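Local coordinates for fructosamine deglycase FrlB (Bacillus subtilis, PDB 3EUA), which catalyses the conversion of fructosamine 6-phosphates to glucose 6-phosphate and a free amino acid, at residues Y45-D48 and S53-S56; S210-I215 and S224-A229. All coordinates share one frame; numbering follows the deposited sequence.

How the interactions relate
Both contacts are buried, and both pack a helix against the strand that follows it, outermost in its parallel sheet within this chain. They belong to different halves of the chain: interaction 1 lies in the first SIS range, interaction 2 in the second. Their centres are 24 Å apart and their nearest atoms about 8 Å apart, so they do not touch. The chemistry differs. In interaction 1 a phenylalanine ring rests on an isoleucine and a serine, and a water joins the polar groups. In interaction 2 two serine hydroxyls meet directly. Residues of both contacts also reach the second subunit, so each stands near the interface.

Interaction 1. Residues Y45-D48 and S53-S56; sequences YVFD and SINS
Phe47 carries the contact: the CE2 corner of its ring meets Ile54, and its CB packs against Ser56. Ring atom CE2 of Phe47 comes within 3.7 Å of Ile54 CG2. Ile54 CB stands at the ring edge, in its plane, and the isoleucine runs at a slant to the ring. With CG1 of Ile54 turned back beside its own backbone N (chi1 -58°), the CG2 branch makes the closest touch. At the base of the ring, Phe47 CB is 3.8 Å from Ser56 CB. Ser56 OG sits between its own backbone N and carbonyl carbon (chi1 58°), which brings it to 3.7 Å from Phe47 CB.

The polar link runs through a water. This water donates to Ile54 O at 2.7 Å and forms a 3.1 Å hydrogen bond with Ser56 OG. It also donates a weak bond to Phe47 O, at 3.4 Å, and so links the helix backbone to Ile54 O and to the hydroxyl of Ser56, on the strand. Asp48 OD1 lies 3.4 Å from Ser56 OG, but the angle is too poor for a hydrogen bond. Instead, both atoms turn to Lys44, which forms a salt bridge with Asp48 and a hydrogen bond with Ser56. The other carboxylate oxygen, Asp48 OD2, binds Tyr59 and Arg67 of the second subunit. Lys44 and Arg67 of the second subunit would probably favour a charged Asp48.

Val28 touches both Phe47 and Ile54, and Val145 of helix 137-153 also packs on Phe47. The contact thus joins helix 41-50 to strand 55-60, an outermost strand of the five-stranded parallel sheet in this chain. Strand 27-32 precedes the helix and lies beside strand 55-60. This is helix-on-sheet packing in the alpha/beta fold of a SIS domain.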
ATOM      1  N   TYR A  45       6.229  -4.248   9.225  1.00 18.48           N
ATOM      2  CA  TYR A  45       7.665  -4.122   9.053  1.00 18.40           C
ATOM      3  C   TYR A  45       8.412  -5.014  10.057  1.00 18.63           C
ATOM      4  O   TYR A  45       9.333  -5.718   9.672  1.00 18.59           O
ATOM      5  CB  TYR A  45       8.094  -2.683   9.212  1.00 19.06           C
ATOM      6  CG  TYR A  45       9.509  -2.440   8.871  1.00 17.89           C
ATOM      7  CD1 TYR A  45       9.879  -2.100   7.569  1.00 19.26           C
ATOM      8  CD2 TYR A  45      10.489  -2.501   9.838  1.00 19.71           C
ATOM      9  CE1 TYR A  45      11.213  -1.843   7.252  1.00 20.95           C
ATOM     10  CE2 TYR A  45      11.783  -2.245   9.545  1.00 19.54           C
ATOM     11  CZ  TYR A  45      12.153  -1.924   8.246  1.00 20.78           C
ATOM     12  OH  TYR A  45      13.489  -1.682   7.963  1.00 21.25           O
ATOM     13  N   VAL A  46       7.978  -4.999  11.334  1.00 18.28           N
ATOM     14  CA  VAL A  46       8.561  -5.850  12.371  1.00 18.23           C
ATOM     15  C   VAL A  46       8.481  -7.312  11.958  1.00 17.98           C
ATOM     16  O   VAL A  46       9.482  -8.028  11.960  1.00 17.71           O
ATOM     17  CB  VAL A  46       7.887  -5.623  13.771  1.00 18.61           C
ATOM     18  CG1 VAL A  46       8.338  -6.659  14.802  1.00 18.12           C
ATOM     19  CG2 VAL A  46       8.195  -4.212  14.299  1.00 18.99           C
ATOM     20  N   PHE A  47       7.298  -7.776  11.592  1.00 18.46           N
ATOM     21  CA  PHE A  47       7.162  -9.156  11.135  1.00 19.35           C
ATOM     22  C   PHE A  47       8.067  -9.478   9.962  1.00 19.52           C
ATOM     23  O   PHE A  47       8.666 -10.555   9.927  1.00 19.88           O
ATOM     24  CB  PHE A  47       5.705  -9.517  10.780  1.00 20.37           C
ATOM     25  CG  PHE A  47       5.003 -10.231  11.862  1.00 20.76           C
ATOM     26  CD1 PHE A  47       4.465  -9.554  12.935  1.00 22.73           C
ATOM     27  CD2 PHE A  47       4.928 -11.624  11.842  1.00 21.68           C
ATOM     28  CE1 PHE A  47       3.836 -10.245  13.968  1.00 22.12           C
ATOM     29  CE2 PHE A  47       4.295 -12.301  12.865  1.00 20.82           C
ATOM     30  CZ  PHE A  47       3.765 -11.608  13.934  1.00 20.86           C
ATOM     31  N   ASP A  48       8.175  -8.569   8.999  1.00 19.56           N
ATOM     32  CA  ASP A  48       9.057  -8.813   7.839  1.00 19.90           C
ATOM     33  C   ASP A  48      10.518  -8.975   8.221  1.00 19.33           C
ATOM     34  O   ASP A  48      11.212  -9.791   7.642  1.00 18.95           O
ATOM     35  CB  ASP A  48       8.908  -7.721   6.757  1.00 20.32           C
ATOM     36  CG  ASP A  48       7.608  -7.838   5.976  1.00 21.66           C
ATOM     37  OD1 ASP A  48       6.923  -8.894   6.047  1.00 22.07           O
ATOM     38  OD2 ASP A  48       7.270  -6.873   5.267  1.00 21.20           O
ATOM     39  N   SER A  53       8.949 -17.748  10.494  1.00 25.10           N
ATOM     40  CA  SER A  53       7.932 -18.744  10.188  1.00 25.33           C
ATOM     41  C   SER A  53       6.486 -18.284  10.023  1.00 24.87           C
ATOM     42  O   SER A  53       5.616 -19.125   9.785  1.00 24.64           O
ATOM     43  CB  SER A  53       7.932 -19.746  11.351  1.00 25.59           C
ATOM     44  OG  SER A  53       7.475 -19.107  12.548  1.00 26.30           O
ATOM     45  N   ILE A  54       6.210 -16.988  10.166  1.00 23.79           N
ATOM     46  CA  ILE A  54       4.833 -16.517  10.090  1.00 23.41           C
ATOM     47  C   ILE A  54       4.673 -15.497   8.968  1.00 23.43           C
ATOM     48  O   ILE A  54       5.375 -14.501   8.921  1.00 23.63           O
ATOM     49  CB  ILE A  54       4.368 -15.898  11.428  1.00 23.56           C
ATOM     50  CG1 ILE A  54       4.490 -16.927  12.578  1.00 24.38           C
ATOM     51  CG2 ILE A  54       2.939 -15.376  11.259  1.00 24.16           C
ATOM     52  CD1 ILE A  54       4.494 -16.362  13.999  1.00 23.23           C
ATOM     53  N   ASN A  55       3.758 -15.807   8.054  1.00 23.09           N
ATOM     54  CA  ASN A  55       3.363 -14.944   6.948  1.00 23.21           C
ATOM     55  C   ASN A  55       2.553 -13.794   7.513  1.00 22.23           C
ATOM     56  O   ASN A  55       1.691 -14.025   8.346  1.00 22.60           O
ATOM     57  CB  ASN A  55       2.487 -15.761   5.973  1.00 23.32           C
ATOM     58  CG  ASN A  55       1.898 -14.939   4.836  1.00 26.05           C
ATOM     59  OD1 ASN A  55       1.848 -13.692   4.870  1.00 27.69           O
ATOM     60  ND2 ASN A  55       1.428 -15.645   3.805  1.00 29.90           N
ATOM     61  N   SER A  56       2.837 -12.567   7.088  1.00 21.68           N
ATOM     62  CA  SER A  56       2.085 -11.394   7.530  1.00 21.49           C
ATOM     63  C   SER A  56       1.462 -10.669   6.333  1.00 21.34           C
ATOM     64  O   SER A  56       2.110 -10.512   5.282  1.00 21.33           O
ATOM     65  CB  SER A  56       2.977 -10.399   8.297  1.00 22.07           C
ATOM     66  OG  SER A  56       4.086  -9.965   7.501  1.00 23.55           O
TER
HETATM   67  O   HOH W   1       6.278 -12.053   8.066  1.00 31.09           O

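Interaction 2. Residues S210-I215 and S224-A229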
ATOM      1  N   SER A 210      -1.236   8.008   7.494  1.00 19.03           N
ATOM      2  CA  SER A 210      -2.239   8.489   8.449  1.00 19.32           C
ATOM      3  C   SER A 210      -2.291  10.005   8.433  1.00 18.85           C
ATOM      4  O   SER A 210      -3.351  10.619   8.454  1.00 18.50           O
ATOM      5  CB  SER A 210      -1.882   8.009   9.860  1.00 20.19           C
ATOM      6  OG  SER A 210      -2.989   8.241  10.708  1.00 22.52           O
ATOM      7  N   TYR A 211      -1.140  10.650   8.395  1.00 18.75           N
ATOM      8  CA  TYR A 211      -1.173  12.129   8.403  1.00 18.91           C
ATOM      9  C   TYR A 211      -1.906  12.620   7.189  1.00 18.79           C
ATOM     10  O   TYR A 211      -2.662  13.598   7.259  1.00 19.42           O
ATOM     11  CB  TYR A 211       0.206  12.747   8.423  1.00 18.73           C
ATOM     12  CG  TYR A 211       0.230  14.115   9.056  1.00 17.96           C
ATOM     13  CD1 TYR A 211       0.167  14.243  10.416  1.00 18.74           C
ATOM     14  CD2 TYR A 211       0.344  15.251   8.307  1.00 19.70           C
ATOM     15  CE1 TYR A 211       0.173  15.473  11.030  1.00 20.43           C
ATOM     16  CE2 TYR A 211       0.381  16.513   8.918  1.00 21.54           C
ATOM     17  CZ  TYR A 211       0.305  16.597  10.285  1.00 19.52           C
ATOM     18  OH  TYR A 211       0.315  17.806  10.918  1.00 20.89           O
ATOM     19  N   SER A 212      -1.673  11.971   6.052  1.00 18.98           N
ATOM     20  CA  SER A 212      -2.336  12.369   4.808  1.00 18.75           C
ATOM     21  C   SER A 212      -3.839  12.144   4.817  1.00 18.45           C
ATOM     22  O   SER A 212      -4.627  13.084   4.584  1.00 18.04           O
ATOM     23  CB  SER A 212      -1.747  11.631   3.584  1.00 18.37           C
ATOM     24  OG  SER A 212      -0.422  12.087   3.280  1.00 20.79           O
ATOM     25  N   ILE A 213      -4.243  10.924   5.118  1.00 17.96           N
ATOM     26  CA  ILE A 213      -5.665  10.595   5.023  1.00 18.39           C
ATOM     27  C   ILE A 213      -6.543  11.037   6.204  1.00 18.90           C
ATOM     28  O   ILE A 213      -7.693  11.392   5.992  1.00 20.03           O
ATOM     29  CB  ILE A 213      -5.901   9.101   4.689  1.00 18.42           C
ATOM     30  CG1 ILE A 213      -5.405   8.194   5.814  1.00 19.71           C
ATOM     31  CG2 ILE A 213      -5.283   8.765   3.301  1.00 17.39           C
ATOM     32  CD1 ILE A 213      -6.211   6.916   5.932  1.00 19.23           C
ATOM     33  N   CYS A 214      -5.963  11.054   7.401  1.00 19.93           N
ATOM     34  CA  CYS A 214      -6.637  11.435   8.639  1.00 20.12           C
ATOM     35  C   CYS A 214      -6.450  12.899   9.021  1.00 19.82           C
ATOM     36  O   CYS A 214      -7.395  13.645   9.046  1.00 20.04           O
ATOM     37  CB  CYS A 214      -6.170  10.538   9.769  1.00 21.54           C
ATOM     38  SG  CYS A 214      -6.604   8.807   9.455  1.00 24.19           S
ATOM     39  N   ILE A 215      -5.234  13.340   9.270  1.00 19.33           N
ATOM     40  CA  ILE A 215      -5.079  14.712   9.693  1.00 19.55           C
ATOM     41  C   ILE A 215      -5.415  15.698   8.581  1.00 19.26           C
ATOM     42  O   ILE A 215      -6.288  16.580   8.751  1.00 19.34           O
ATOM     43  CB  ILE A 215      -3.656  15.015  10.222  1.00 18.96           C
ATOM     44  CG1 ILE A 215      -3.329  14.168  11.469  1.00 21.06           C
ATOM     45  CG2 ILE A 215      -3.521  16.525  10.471  1.00 19.83           C
ATOM     46  CD1 ILE A 215      -4.113  14.524  12.751  1.00 22.32           C
ATOM     47  N   SER A 224      -3.985  15.658   0.159  1.00 19.11           N
ATOM     48  CA  SER A 224      -2.673  15.076   0.477  1.00 19.49           C
ATOM     49  C   SER A 224      -2.495  13.752  -0.283  1.00 19.88           C
ATOM     50  O   SER A 224      -3.363  13.328  -1.072  1.00 20.75           O
ATOM     51  CB  SER A 224      -2.468  14.924   1.992  1.00 19.72           C
ATOM     52  OG  SER A 224      -1.101  14.691   2.349  1.00 20.64           O
ATOM     53  N   HIS A 225      -1.340  13.149  -0.070  1.00 19.83           N
ATOM     54  CA  HIS A 225      -0.924  11.887  -0.701  1.00 18.84           C
ATOM     55  C   HIS A 225       0.327  11.530   0.017  1.00 18.55           C
ATOM     56  O   HIS A 225       1.207  12.377   0.132  1.00 19.06           O
ATOM     57  CB  HIS A 225      -0.523  12.139  -2.149  1.00 18.92           C
ATOM     58  CG  HIS A 225      -0.203  10.907  -2.943  1.00 15.04           C
ATOM     59  ND1 HIS A 225      -0.053  10.951  -4.316  1.00 18.30           N
ATOM     60  CD2 HIS A 225      -0.122   9.597  -2.598  1.00 19.49           C
ATOM     61  CE1 HIS A 225       0.195   9.726  -4.763  1.00 20.70           C
ATOM     62  NE2 HIS A 225       0.158   8.885  -3.741  1.00 18.76           N
ATOM     63  N   ALA A 226       0.438  10.306   0.501  1.00 18.51           N
ATOM     64  CA  ALA A 226       1.647   9.854   1.173  1.00 18.29           C
ATOM     65  C   ALA A 226       2.481   9.111   0.145  1.00 18.22           C
ATOM     66  O   ALA A 226       2.171   8.003  -0.223  1.00 17.70           O
ATOM     67  CB  ALA A 226       1.356   8.942   2.367  1.00 17.48           C
ATOM     68  N   ILE A 227       3.570   9.723  -0.263  1.00 17.93           N
ATOM     69  CA  ILE A 227       4.463   9.116  -1.246  1.00 19.06           C
ATOM     70  C   ILE A 227       5.473   8.192  -0.568  1.00 18.64           C
ATOM     71  O   ILE A 227       6.108   8.574   0.367  1.00 19.73           O
ATOM     72  CB  ILE A 227       5.284  10.194  -2.039  1.00 19.10           C
ATOM     73  CG1 ILE A 227       4.366  11.294  -2.586  1.00 20.52           C
ATOM     74  CG2 ILE A 227       6.117   9.532  -3.169  1.00 18.57           C
ATOM     75  CD1 ILE A 227       3.272  10.774  -3.403  1.00 21.71           C
ATOM     76  N   HIS A 228       5.642   6.986  -1.065  1.00 19.51           N
ATOM     77  CA  HIS A 228       6.668   6.119  -0.525  1.00 19.19           C
ATOM     78  C   HIS A 228       8.025   6.662  -1.046  1.00 19.31           C
ATOM     79  O   HIS A 228       8.196   6.968  -2.245  1.00 19.11           O
ATOM     80  CB  HIS A 228       6.424   4.657  -0.890  1.00 19.99           C
ATOM     81  CG  HIS A 228       7.512   3.742  -0.427  1.00 19.71           C
ATOM     82  ND1 HIS A 228       8.683   3.570  -1.134  1.00 22.91           N
ATOM     83  CD2 HIS A 228       7.627   2.980   0.683  1.00 24.22           C
ATOM     84  CE1 HIS A 228       9.464   2.732  -0.483  1.00 24.67           C
ATOM     85  NE2 HIS A 228       8.863   2.386   0.642  1.00 23.92           N
ATOM     86  N   ALA A 229       8.973   6.844  -0.138  1.00 19.48           N
ATOM     87  CA  ALA A 229      10.288   7.440  -0.484  1.00 19.82           C
ATOM     88  C   ALA A 229      11.062   6.751  -1.599  1.00 20.50           C
ATOM     89  O   ALA A 229      11.833   7.408  -2.304  1.00 21.65           O
ATOM     90  CB  ALA A 229      11.152   7.570   0.731  1.00 19.85           C
TER
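Ser212 and Ser224 meet through their hydroxyls, with the two OG atoms 2.8 Å apart. Ser212 OG also bonds to Thr198 OG1 and, weakly, to Ala208 O one turn back in its helix. Ser224 OG bonds to Ile196 O. The buried hydroxyls thus form a small network that reaches the neighbouring strand 197-200.

A few van der Waals contacts back up this pair. Ser212 CB lies 3.4 Å from Ser224 OG, and the two CB atoms are 3.7 Å apart. Ser224 OG is anti to its backbone N (chi1 -165°), which turns it to the helix. Ser212 OG also rests 3.7 Å from Ala226 CB and 3.4 Å from His225 C, against the backbone at His225.

His225 points away from the helix. Its ring stacks on His225 of the second subunit, and Ile227 CD1 lies over the centre of one ring face, 3.4 Å above the plane.

The contact closes a beta-alpha-beta unit: strand 197-200, helix 205-220 and strand 226-228, the parallel crossover repeated in the alpha/beta fold of SIS domains.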